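Local coordinates for protein 4-hydroxybenzoyl-CoA thioesterase (Bacillus halodurans, PDB 5WH9) that probably hydrolyses the thioester bond of gentisyl-coenzyme A, as a thioesterase of the hotdog fold, at residues I80-F88 with C121-F131; K52-Q63 with A102-N112. All blocks are in the same frame, centred on the assembly; numbering follows the deposited sequence.

How the interactions relate
From the N terminus the chain passes through 52-63, 80-88, 102-112 and 121-131, so the segments of the two contacts alternate and the loops they close cross. Interaction 2 closes the first loop, bringing 102-112 back antiparallel to 52-63 after 38 residues, 22 of them in strands. Interaction 1 closes the second, folding the C-terminal helix 125-131 and the turn before it against the connection that leads into strand 87-96. The contacts meet in the sheet: F88, near the start of strand 87-96, lies against R108, with a probable hydrogen bond from R108 N to F88 O, and C121 pairs with W110. Interaction 2 builds the sheet, and interaction 1 fastens helix 125-131 to one end of it.

Interaction 1: I80-F88 with C121-F131; sequences IRELKDKSF and CPIPSSVRVAF
The backbone oxygen of D85 is held by I123 and by a water. I123 N donates to D85 O over 3.1 Å, nearly along the C=O axis, with an N-H...O angle of 149°. The water, also 3.1 Å from D85 O, lies 2.7 Å from I123 O and accepts a bond from R128 NH1, meeting the guanidinium at its edge and in its plane. It thereby joins the turn, the approach to the helix and the helix itself. The other end of D85 serves differently: its carboxylate lies alongside the P122 ring, while the charged R128 NH1 stands 5.0 Å from D85 OD1, near enough that the opposite charges probably attract.

Next to these polar groups the packing is apolar. I123 turns its CG1 branch anti to its own carbonyl carbon (chi1 -61°), and this long, flexible apolar chain brings its terminal CD1 methyl in among L83 CD1, F88 CD1 and S87 O; I123 CD1 is 3.5 Å from L83 CD1, a tight fit, and 3.8 Å from F88 CD1. F131 is gripped on several sides. I80 CD1 sits over one face, though modelled doubtfully close, and V127 CG1 lies over the opposite face, while L83 CD1 comes in at the edge, 3.7 Å from F131 CD2. F131 CE2 in turn stands over the centre of the F88 ring; the two rings are oblique, their planes 40° apart. Flat, wide phenylalanines can thus fill the seam between helix and strand, and F131 also reaches F37 and L38 of helix 25-40. The whole joins the C-terminal helix 125-131 to the connection between neighbouring antiparallel strands 73-80 and 87-96, at one end of the sheet that wraps the long helix of a hotdog fold.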
loop_
_atom_site.group_PDB
_atom_site.type_symbol
_atom_site.label_atom_id
_atom_site.label_comp_id
_atom_site.label_asym_id
_atom_site.label_seq_id
_atom_site.Cartn_x
_atom_site.Cartn_y
_atom_site.Cartn_z
ATOM N N ILE B 80 -15.946 4.934 -21.305
ATOM C CA ILE B 80 -15.938 6.366 -21.020
ATOM C C ILE B 80 -17.353 6.925 -21.200
ATOM O O ILE B 80 -18.023 6.617 -22.177
ATOM C CB ILE B 80 -14.927 7.114 -21.888
ATOM C CG1 ILE B 80 -14.822 8.571 -21.435
ATOM C CG2 ILE B 80 -15.315 7.043 -23.347
ATOM C CD1 ILE B 80 -13.719 9.321 -22.124
ATOM N N ARG B 81 -17.807 7.637 -20.215
ATOM C CA ARG B 81 -19.168 8.034 -20.183
ATOM C C ARG B 81 -19.629 9.451 -19.941
ATOM O O ARG B 81 -20.802 9.590 -19.855
ATOM C CB ARG B 81 -19.908 7.112 -19.253
ATOM C CG ARG B 81 -19.947 7.558 -17.837
ATOM C CD ARG B 81 -21.302 7.248 -17.287
ATOM N NE ARG B 81 -21.366 7.716 -15.951
ATOM C CZ ARG B 81 -21.052 6.984 -14.920
ATOM N NH1 ARG B 81 -20.655 5.733 -15.056
ATOM N NH2 ARG B 81 -21.121 7.537 -13.755
ATOM N N GLU B 82 -18.788 10.446 -19.723
ATOM C CA GLU B 82 -19.318 11.822 -19.622
ATOM C C GLU B 82 -18.384 12.874 -20.180
ATOM O O GLU B 82 -18.023 13.782 -19.487
ATOM C CB GLU B 82 -19.722 12.149 -18.161
ATOM C CG GLU B 82 -20.479 13.452 -17.944
ATOM C CD GLU B 82 -21.611 13.324 -16.946
ATOM O OE1 GLU B 82 -21.972 12.187 -16.633
ATOM O OE2 GLU B 82 -22.155 14.343 -16.488
ATOM N N LEU B 83 -18.014 12.745 -21.430
ATOM C CA LEU B 83 -16.922 13.533 -21.932
ATOM C C LEU B 83 -17.303 14.985 -22.101
ATOM O O LEU B 83 -18.240 15.319 -22.721
ATOM C CB LEU B 83 -16.359 12.909 -23.185
ATOM C CG LEU B 83 -15.350 13.670 -24.034
ATOM C CD1 LEU B 83 -13.962 13.704 -23.459
ATOM C CD2 LEU B 83 -15.342 13.138 -25.443
ATOM N N LYS B 84 -16.533 15.850 -21.494
ATOM C CA LYS B 84 -16.767 17.270 -21.694
ATOM C C LYS B 84 -15.469 17.899 -22.155
ATOM O O LYS B 84 -14.488 17.195 -22.368
ATOM C CB LYS B 84 -17.277 17.913 -20.410
ATOM C CG LYS B 84 -18.496 17.201 -19.832
ATOM C CD LYS B 84 -19.181 18.061 -18.808
ATOM C CE LYS B 84 -19.884 17.220 -17.759
ATOM N NZ LYS B 84 -20.549 18.089 -16.746
ATOM N N ASP B 85 -15.456 19.212 -22.324
ATOM C CA ASP B 85 -14.243 19.871 -22.768
ATOM C C ASP B 85 -13.095 19.617 -21.791
ATOM O O ASP B 85 -11.980 19.310 -22.204
ATOM C CB ASP B 85 -14.469 21.376 -22.941
ATOM C CG ASP B 85 -13.166 22.145 -23.166
ATOM O OD1 ASP B 85 -12.335 21.696 -23.990
ATOM O OD2 ASP B 85 -12.973 23.192 -22.506
ATOM N N LYS B 86 -13.364 19.730 -20.495
ATOM C CA LYS B 86 -12.270 19.713 -19.527
ATOM C C LYS B 86 -12.248 18.522 -18.568
ATOM O O LYS B 86 -11.304 18.380 -17.789
ATOM C CB LYS B 86 -12.232 21.031 -18.750
ATOM C CG LYS B 86 -11.930 22.230 -19.638
ATOM C CD LYS B 86 -11.503 23.445 -18.840
ATOM C CE LYS B 86 -12.649 24.424 -18.694
ATOM N NZ LYS B 86 -12.258 25.565 -17.827
ATOM N N SER B 87 -13.272 17.673 -18.634
ATOM C CA SER B 87 -13.351 16.497 -17.779
ATOM C C SER B 87 -13.936 15.281 -18.517
ATOM O O SER B 87 -14.512 15.408 -19.597
ATOM C CB SER B 87 -14.208 16.800 -16.548
ATOM O OG SER B 87 -15.586 16.859 -16.892
ATOM N N PHE B 88 -13.775 14.102 -17.921
ATOM C CA PHE B 88 -14.406 12.891 -18.416
ATOM C C PHE B 88 -14.626 11.931 -17.246
ATOM O O PHE B 88 -13.960 12.038 -16.212
ATOM C CB PHE B 88 -13.563 12.235 -19.524
ATOM C CG PHE B 88 -12.223 11.734 -19.059
ATOM C CD1 PHE B 88 -11.156 12.603 -18.898
ATOM C CD2 PHE B 88 -12.024 10.395 -18.796
ATOM C CE1 PHE B 88 -9.916 12.140 -18.459
ATOM C CE2 PHE B 88 -10.788 9.925 -18.361
ATOM C CZ PHE B 88 -9.741 10.798 -18.196
ATOM N N CYS B 121 -6.698 21.886 -17.564
ATOM C CA CYS B 121 -6.811 22.361 -18.934
ATOM C C CYS B 121 -7.702 21.445 -19.759
ATOM O O CYS B 121 -8.143 20.400 -19.283
ATOM C CB CYS B 121 -5.430 22.463 -19.561
ATOM S SG CYS B 121 -4.667 20.884 -19.790
ATOM N N PRO B 122 -7.979 21.841 -21.003
ATOM C CA PRO B 122 -8.850 21.021 -21.847
ATOM C C PRO B 122 -8.183 19.703 -22.216
ATOM O O PRO B 122 -6.973 19.661 -22.444
ATOM C CB PRO B 122 -9.026 21.877 -23.110
ATOM C CG PRO B 122 -8.559 23.250 -22.737
ATOM C CD PRO B 122 -7.525 23.061 -21.690
ATOM N N ILE B 123 -8.970 18.639 -22.260
ATOM C CA ILE B 123 -8.514 17.377 -22.810
ATOM C C ILE B 123 -7.967 17.656 -24.205
ATOM O O ILE B 123 -8.602 18.357 -24.986
ATOM C CB ILE B 123 -9.678 16.380 -22.898
ATOM C CG1 ILE B 123 -10.240 16.101 -21.505
ATOM C CG2 ILE B 123 -9.252 15.075 -23.595
ATOM C CD1 ILE B 123 -11.564 15.367 -21.529
ATOM N N PRO B 124 -6.820 17.097 -24.499
ATOM C CA PRO B 124 -6.195 17.267 -25.789
ATOM C C PRO B 124 -7.034 16.664 -26.828
ATOM O O PRO B 124 -7.716 15.693 -26.665
ATOM C CB PRO B 124 -4.918 16.460 -25.673
ATOM C CG PRO B 124 -4.644 16.424 -24.253
ATOM C CD PRO B 124 -5.949 16.396 -23.568
ATOM N N SER B 125 -6.909 17.307 -27.949
ATOM C CA SER B 125 -7.712 17.073 -29.083
ATOM C C SER B 125 -7.574 15.646 -29.596
ATOM O O SER B 125 -8.528 15.033 -29.941
ATOM C CB SER B 125 -7.336 18.137 -30.096
ATOM O OG SER B 125 -6.016 18.032 -30.529
ATOM N N SER B 126 -6.371 15.129 -29.615
ATOM C CA SER B 126 -6.136 13.777 -30.027
ATOM C C SER B 126 -6.785 12.784 -29.102
ATOM O O SER B 126 -7.266 11.787 -29.530
ATOM C CB SER B 126 -4.672 13.550 -30.039
ATOM O OG SER B 126 -4.150 14.070 -28.862
ATOM N N VAL B 127 -6.728 13.065 -27.818
ATOM C CA VAL B 127 -7.394 12.255 -26.806
ATOM C C VAL B 127 -8.903 12.394 -26.957
ATOM O O VAL B 127 -9.632 11.408 -26.953
ATOM C CB VAL B 127 -6.957 12.653 -25.389
ATOM C CG1 VAL B 127 -7.682 11.821 -24.366
ATOM C CG2 VAL B 127 -5.449 12.470 -25.234
ATOM N N ARG B 128 -9.371 13.621 -27.127
ATOM C CA ARG B 128 -10.798 13.849 -27.328
ATOM C C ARG B 128 -11.346 12.955 -28.437
ATOM O O ARG B 128 -12.309 12.230 -28.229
ATOM C CB ARG B 128 -11.072 15.324 -27.638
ATOM C CG ARG B 128 -12.536 15.716 -27.596
ATOM C CD ARG B 128 -12.694 17.215 -27.798
ATOM N NE ARG B 128 -11.968 17.675 -28.984
ATOM C CZ ARG B 128 -10.927 18.507 -28.957
ATOM N NH1 ARG B 128 -10.483 18.990 -27.796
ATOM N NH2 ARG B 128 -10.333 18.870 -30.092
ATOM N N VAL B 129 -10.718 13.000 -29.607
ATOM C CA VAL B 129 -11.152 12.197 -30.747
ATOM C C VAL B 129 -11.068 10.698 -30.475
ATOM O O VAL B 129 -11.858 9.910 -31.002
ATOM C CB VAL B 129 -10.317 12.520 -32.012
ATOM C CG1 VAL B 129 -10.548 11.470 -33.106
ATOM C CG2 VAL B 129 -10.623 13.927 -32.517
ATOM N N ALA B 130 -10.091 10.302 -29.670
ATOM C CA ALA B 130 -9.922 8.896 -29.325
ATOM C C ALA B 130 -11.029 8.439 -28.363
ATOM O O ALA B 130 -11.488 7.304 -28.436
ATOM C CB ALA B 130 -8.516 8.647 -28.739
ATOM N N PHE B 131 -11.445 9.332 -27.464
ATOM C CA PHE B 131 -12.603 9.109 -26.600
ATOM C C PHE B 131 -13.912 9.143 -27.391
ATOM O O PHE B 131 -14.886 8.488 -27.026
ATOM C CB PHE B 131 -12.673 10.181 -25.501
ATOM C CG PHE B 131 -11.673 9.996 -24.396
ATOM C CD1 PHE B 131 -11.083 8.767 -24.174
ATOM C CD2 PHE B 131 -11.324 11.057 -23.575
ATOM C CE1 PHE B 131 -10.164 8.596 -23.159
ATOM C CE2 PHE B 131 -10.409 10.892 -22.557
ATOM C CZ PHE B 131 -9.830 9.663 -22.350
HETATM O O HOH W 1 -11.242 18.784 -25.207
#

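Interaction 2: K52-Q63 with A102-N112; sequences KIGFPIVEATCQ and ASGHEKRVWAN
K52-Q63 runs antiparallel to A102-N112, the axes of strands 59-63 and 102-111 approaching to 4.5 Å, and the regular pairing is broken by a classic beta bulge where V58 and E59 both face K107. K107 O takes V58 N at 2.7 Å and, weakly, E59 N at 3.4 Å. Before the bulge, P56, which has no N-H to give, offers its oxygen to V109 N.

R108 carries the side-chain contact. Extended from CG to NE, it lies alongside F55 and donates from NH1 to F55 O over 2.9 Å, the oxygen lying in the guanidinium plane. R108 NE meets E106 OE2 at 2.8 Å in a salt bridge, approaching from above the carboxylate plane, and NH2 has a second partner in D31 of helix 25-40. I57 CD1 sits above one face of the guanidinium, toward its rim, and also touches E106 CB. E106 OE1 is bonded to Y23 OH of the second subunit. A leucine in place of R108 would probably leave F55 O without this donor and the carboxylates of E106 and D31 without their shared counter-charge.

Farther along, G54 O lies 3.7 Å above one face of the broad, flat W110 ring, offset toward the rim, while I53 CG2 lies obliquely by NE1. On the face opposite I57, E106 and R108, T61 and H105 lie side by side, pointing the same way.

Residues E59-Q63 also pair antiparallel with a strand of the second subunit, so the sheet continues across the interface, as is characteristic of hotdog-fold dimers.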
loop_
_atom_site.group_PDB
_atom_site.type_symbol
_atom_site.label_atom_id
_atom_site.label_comp_id
_atom_site.label_asym_id
_atom_site.label_seq_id
_atom_site.Cartn_x
_atom_site.Cartn_y
_atom_site.Cartn_z
ATOM N N LYS B 52 4.934 15.822 -17.555
ATOM C CA LYS B 52 4.173 16.511 -16.522
ATOM C C LYS B 52 2.747 16.820 -16.906
ATOM O O LYS B 52 2.237 17.895 -16.615
ATOM C CB LYS B 52 4.887 17.774 -16.063
ATOM C CG LYS B 52 4.122 18.539 -15.006
ATOM C CD LYS B 52 3.871 17.693 -13.774
ATOM C CE LYS B 52 3.488 18.556 -12.585
ATOM N NZ LYS B 52 2.247 19.352 -12.818
ATOM N N ILE B 53 2.131 15.852 -17.577
ATOM C CA ILE B 53 0.752 15.917 -18.017
ATOM C C ILE B 53 0.006 14.828 -17.279
ATOM O O ILE B 53 0.487 13.718 -17.147
ATOM C CB ILE B 53 0.629 15.714 -19.523
ATOM C CG1 ILE B 53 1.433 16.771 -20.254
ATOM C CG2 ILE B 53 -0.823 15.797 -19.949
ATOM C CD1 ILE B 53 1.357 16.636 -21.752
ATOM N N GLY B 54 -1.161 15.148 -16.766
ATOM C CA GLY B 54 -1.911 14.167 -16.003
ATOM C C GLY B 54 -3.412 14.226 -16.214
ATOM O O GLY B 54 -3.913 15.027 -17.013
ATOM N N PHE B 55 -4.128 13.360 -15.500
ATOM C CA PHE B 55 -5.581 13.265 -15.600
ATOM C C PHE B 55 -6.094 12.995 -14.200
ATOM O O PHE B 55 -6.648 11.936 -13.920
ATOM C CB PHE B 55 -5.993 12.143 -16.566
ATOM C CG PHE B 55 -5.014 11.011 -16.605
ATOM C CD1 PHE B 55 -3.876 11.096 -17.384
ATOM C CD2 PHE B 55 -5.194 9.887 -15.817
ATOM C CE1 PHE B 55 -2.944 10.066 -17.400
ATOM C CE2 PHE B 55 -4.268 8.852 -15.830
ATOM C CZ PHE B 55 -3.145 8.946 -16.625
ATOM N N PRO B 56 -5.897 13.971 -13.307
ATOM C CA PRO B 56 -6.183 13.866 -11.871
ATOM C C PRO B 56 -7.643 13.540 -11.596
ATOM O O PRO B 56 -8.527 13.975 -12.325
ATOM C CB PRO B 56 -5.867 15.269 -11.358
ATOM C CG PRO B 56 -4.891 15.803 -12.344
ATOM C CD PRO B 56 -5.368 15.295 -13.659
ATOM N N ILE B 57 -7.882 12.802 -10.523
ATOM C CA ILE B 57 -9.226 12.437 -10.136
ATOM C C ILE B 57 -9.892 13.645 -9.476
ATOM O O ILE B 57 -9.246 14.378 -8.721
ATOM C CB ILE B 57 -9.172 11.274 -9.142
ATOM C CG1 ILE B 57 -10.542 10.637 -8.967
ATOM C CG2 ILE B 57 -8.605 11.740 -7.789
ATOM C CD1 ILE B 57 -10.871 9.690 -10.069
ATOM N N VAL B 58 -11.171 13.874 -9.760
ATOM C CA VAL B 58 -11.923 14.867 -8.982
ATOM C C VAL B 58 -12.947 14.198 -8.071
ATOM O O VAL B 58 -13.342 14.757 -7.040
ATOM C CB VAL B 58 -12.627 15.908 -9.858
ATOM C CG1 VAL B 58 -11.636 16.914 -10.379
ATOM C CG2 VAL B 58 -13.288 15.249 -11.001
ATOM N N GLU B 59 -13.359 12.993 -8.453
ATOM C CA GLU B 59 -14.356 12.249 -7.704
ATOM C C GLU B 59 -14.295 10.758 -8.054
ATOM O O GLU B 59 -14.041 10.401 -9.191
ATOM C CB GLU B 59 -15.744 12.822 -8.003
ATOM C CG GLU B 59 -16.882 12.195 -7.215
ATOM C CD GLU B 59 -18.154 13.025 -7.289
ATOM O OE1 GLU B 59 -18.288 13.840 -8.238
ATOM O OE2 GLU B 59 -19.012 12.878 -6.385
ATOM N N ALA B 60 -14.519 9.888 -7.074
ATOM C CA ALA B 60 -14.514 8.454 -7.347
ATOM C C ALA B 60 -15.458 7.678 -6.437
ATOM O O ALA B 60 -15.547 7.948 -5.241
ATOM C CB ALA B 60 -13.095 7.890 -7.275
ATOM N N THR B 61 -16.151 6.702 -7.015
ATOM C CA THR B 61 -17.197 5.968 -6.326
ATOM C C THR B 61 -17.097 4.487 -6.648
ATOM O O THR B 61 -16.838 4.107 -7.779
ATOM C CB THR B 61 -18.582 6.440 -6.771
ATOM O OG1 THR B 61 -18.598 7.868 -6.867
ATOM C CG2 THR B 61 -19.645 5.992 -5.779
ATOM N N CYS B 62 -17.310 3.642 -5.658
ATOM C CA CYS B 62 -17.320 2.225 -5.918
ATOM C C CYS B 62 -18.376 1.539 -5.064
ATOM O O CYS B 62 -18.662 1.931 -3.919
ATOM C CB CYS B 62 -15.927 1.590 -5.716
ATOM S SG CYS B 62 -15.685 -0.003 -6.662
ATOM N N GLN B 63 -18.964 0.512 -5.654
ATOM C CA GLN B 63 -20.078 -0.174 -5.065
ATOM C C GLN B 63 -19.713 -1.654 -5.063
ATOM O O GLN B 63 -19.540 -2.256 -6.117
ATOM C CB GLN B 63 -21.312 0.100 -5.918
ATOM C CG GLN B 63 -22.628 -0.303 -5.303
ATOM C CD GLN B 63 -23.801 0.059 -6.199
ATOM O OE1 GLN B 63 -24.244 -0.747 -7.028
ATOM N NE2 GLN B 63 -24.305 1.281 -6.047
ATOM N N ALA B 102 -18.378 -5.729 -8.438
ATOM C CA ALA B 102 -18.207 -4.366 -7.956
ATOM C C ALA B 102 -18.241 -3.471 -9.174
ATOM O O ALA B 102 -17.852 -3.898 -10.259
ATOM C CB ALA B 102 -16.863 -4.212 -7.214
ATOM N N SER B 103 -18.704 -2.237 -9.009
ATOM C CA SER B 103 -18.673 -1.280 -10.113
ATOM C C SER B 103 -18.581 0.154 -9.613
ATOM O O SER B 103 -19.243 0.539 -8.656
ATOM C CB SER B 103 -19.882 -1.458 -11.034
ATOM O OG SER B 103 -21.097 -1.389 -10.308
ATOM N N GLY B 104 -17.739 0.942 -10.262
ATOM C CA GLY B 104 -17.623 2.324 -9.889
ATOM C C GLY B 104 -17.332 3.231 -11.048
ATOM O O GLY B 104 -17.420 2.844 -12.214
ATOM N N HIS B 105 -16.978 4.462 -10.726
ATOM C CA HIS B 105 -16.525 5.372 -11.758
ATOM C C HIS B 105 -15.510 6.326 -11.176
ATOM O O HIS B 105 -15.367 6.440 -9.956
ATOM C CB HIS B 105 -17.700 6.139 -12.391
ATOM C CG HIS B 105 -18.418 7.045 -11.443
ATOM N ND1 HIS B 105 -18.020 8.346 -11.209
ATOM C CD2 HIS B 105 -19.509 6.838 -10.668
ATOM C CE1 HIS B 105 -18.832 8.899 -10.326
ATOM N NE2 HIS B 105 -19.746 8.006 -9.984
ATOM N N GLU B 106 -14.794 6.992 -12.062
ATOM C CA GLU B 106 -13.888 8.052 -11.701
ATOM C C GLU B 106 -14.296 9.268 -12.536
ATOM O O GLU B 106 -14.470 9.160 -13.749
ATOM C CB GLU B 106 -12.454 7.645 -12.062
ATOM C CG GLU B 106 -11.923 6.404 -11.342
ATOM C CD GLU B 106 -10.514 6.021 -11.775
ATOM O OE1 GLU B 106 -9.714 5.631 -10.901
ATOM O OE2 GLU B 106 -10.207 6.080 -12.991
ATOM N N LYS B 107 -14.479 10.414 -11.898
ATOM C CA LYS B 107 -14.497 11.668 -12.634
ATOM C C LYS B 107 -13.079 12.211 -12.682
ATOM O O LYS B 107 -12.435 12.369 -11.643
ATOM C CB LYS B 107 -15.400 12.692 -11.961
ATOM C CG LYS B 107 -15.546 13.982 -12.767
ATOM C CD LYS B 107 -16.829 14.744 -12.411
ATOM C CE LYS B 107 -16.883 16.062 -13.175
ATOM N NZ LYS B 107 -18.185 16.793 -13.019
ATOM N N ARG B 108 -12.580 12.481 -13.880
ATOM C CA ARG B 108 -11.225 13.003 -14.019
ATOM C C ARG B 108 -11.169 14.248 -14.901
ATOM O O ARG B 108 -12.017 14.463 -15.771
ATOM C CB ARG B 108 -10.276 11.929 -14.563
ATOM C CG ARG B 108 -10.151 10.667 -13.717
ATOM C CD ARG B 108 -9.177 9.697 -14.376
ATOM N NE ARG B 108 -8.915 8.487 -13.602
ATOM C CZ ARG B 108 -7.856 8.315 -12.811
ATOM N NH1 ARG B 108 -6.963 9.286 -12.677
ATOM N NH2 ARG B 108 -7.691 7.173 -12.152
ATOM N N VAL B 109 -10.153 15.066 -14.674
ATOM C CA VAL B 109 -9.945 16.252 -15.480
ATOM C C VAL B 109 -8.595 16.121 -16.152
ATOM O O VAL B 109 -7.916 15.118 -15.960
ATOM C CB VAL B 109 -9.998 17.539 -14.628
ATOM C CG1 VAL B 109 -11.391 17.712 -14.042
ATOM C CG2 VAL B 109 -8.948 17.509 -13.534
ATOM N N TRP B 110 -8.209 17.114 -16.945
ATOM C CA TRP B 110 -6.896 17.109 -17.566
ATOM C C TRP B 110 -6.087 18.256 -16.996
ATOM O O TRP B 110 -6.593 19.375 -16.898
ATOM C CB TRP B 110 -7.024 17.257 -19.077
ATOM C CG TRP B 110 -5.883 16.642 -19.829
ATOM C CD1 TRP B 110 -4.731 17.258 -20.221
ATOM C CD2 TRP B 110 -5.782 15.282 -20.275
ATOM N NE1 TRP B 110 -3.925 16.373 -20.888
ATOM C CE2 TRP B 110 -4.545 15.152 -20.932
ATOM C CE3 TRP B 110 -6.625 14.162 -20.185
ATOM C CZ2 TRP B 110 -4.122 13.946 -21.501
ATOM C CZ3 TRP B 110 -6.206 12.962 -20.745
ATOM C CH2 TRP B 110 -4.966 12.864 -21.395
ATOM N N ALA B 111 -4.843 17.983 -16.607
ATOM C CA ALA B 111 -3.992 19.009 -16.009
ATOM C C ALA B 111 -2.558 18.975 -16.533
ATOM O O ALA B 111 -2.130 17.988 -17.154
ATOM C CB ALA B 111 -4.002 18.898 -14.485
ATOM N N ASN B 112 -1.821 20.052 -16.261
ATOM C CA ASN B 112 -0.436 20.174 -16.702
ATOM C C ASN B 112 0.511 20.637 -15.594
ATOM O O ASN B 112 0.096 20.831 -14.449
ATOM C CB ASN B 112 -0.341 21.107 -17.910
ATOM C CG ASN B 112 0.991 20.999 -18.621
ATOM O OD1 ASN B 112 1.875 21.834 -18.434
ATOM N ND2 ASN B 112 1.148 19.958 -19.438
#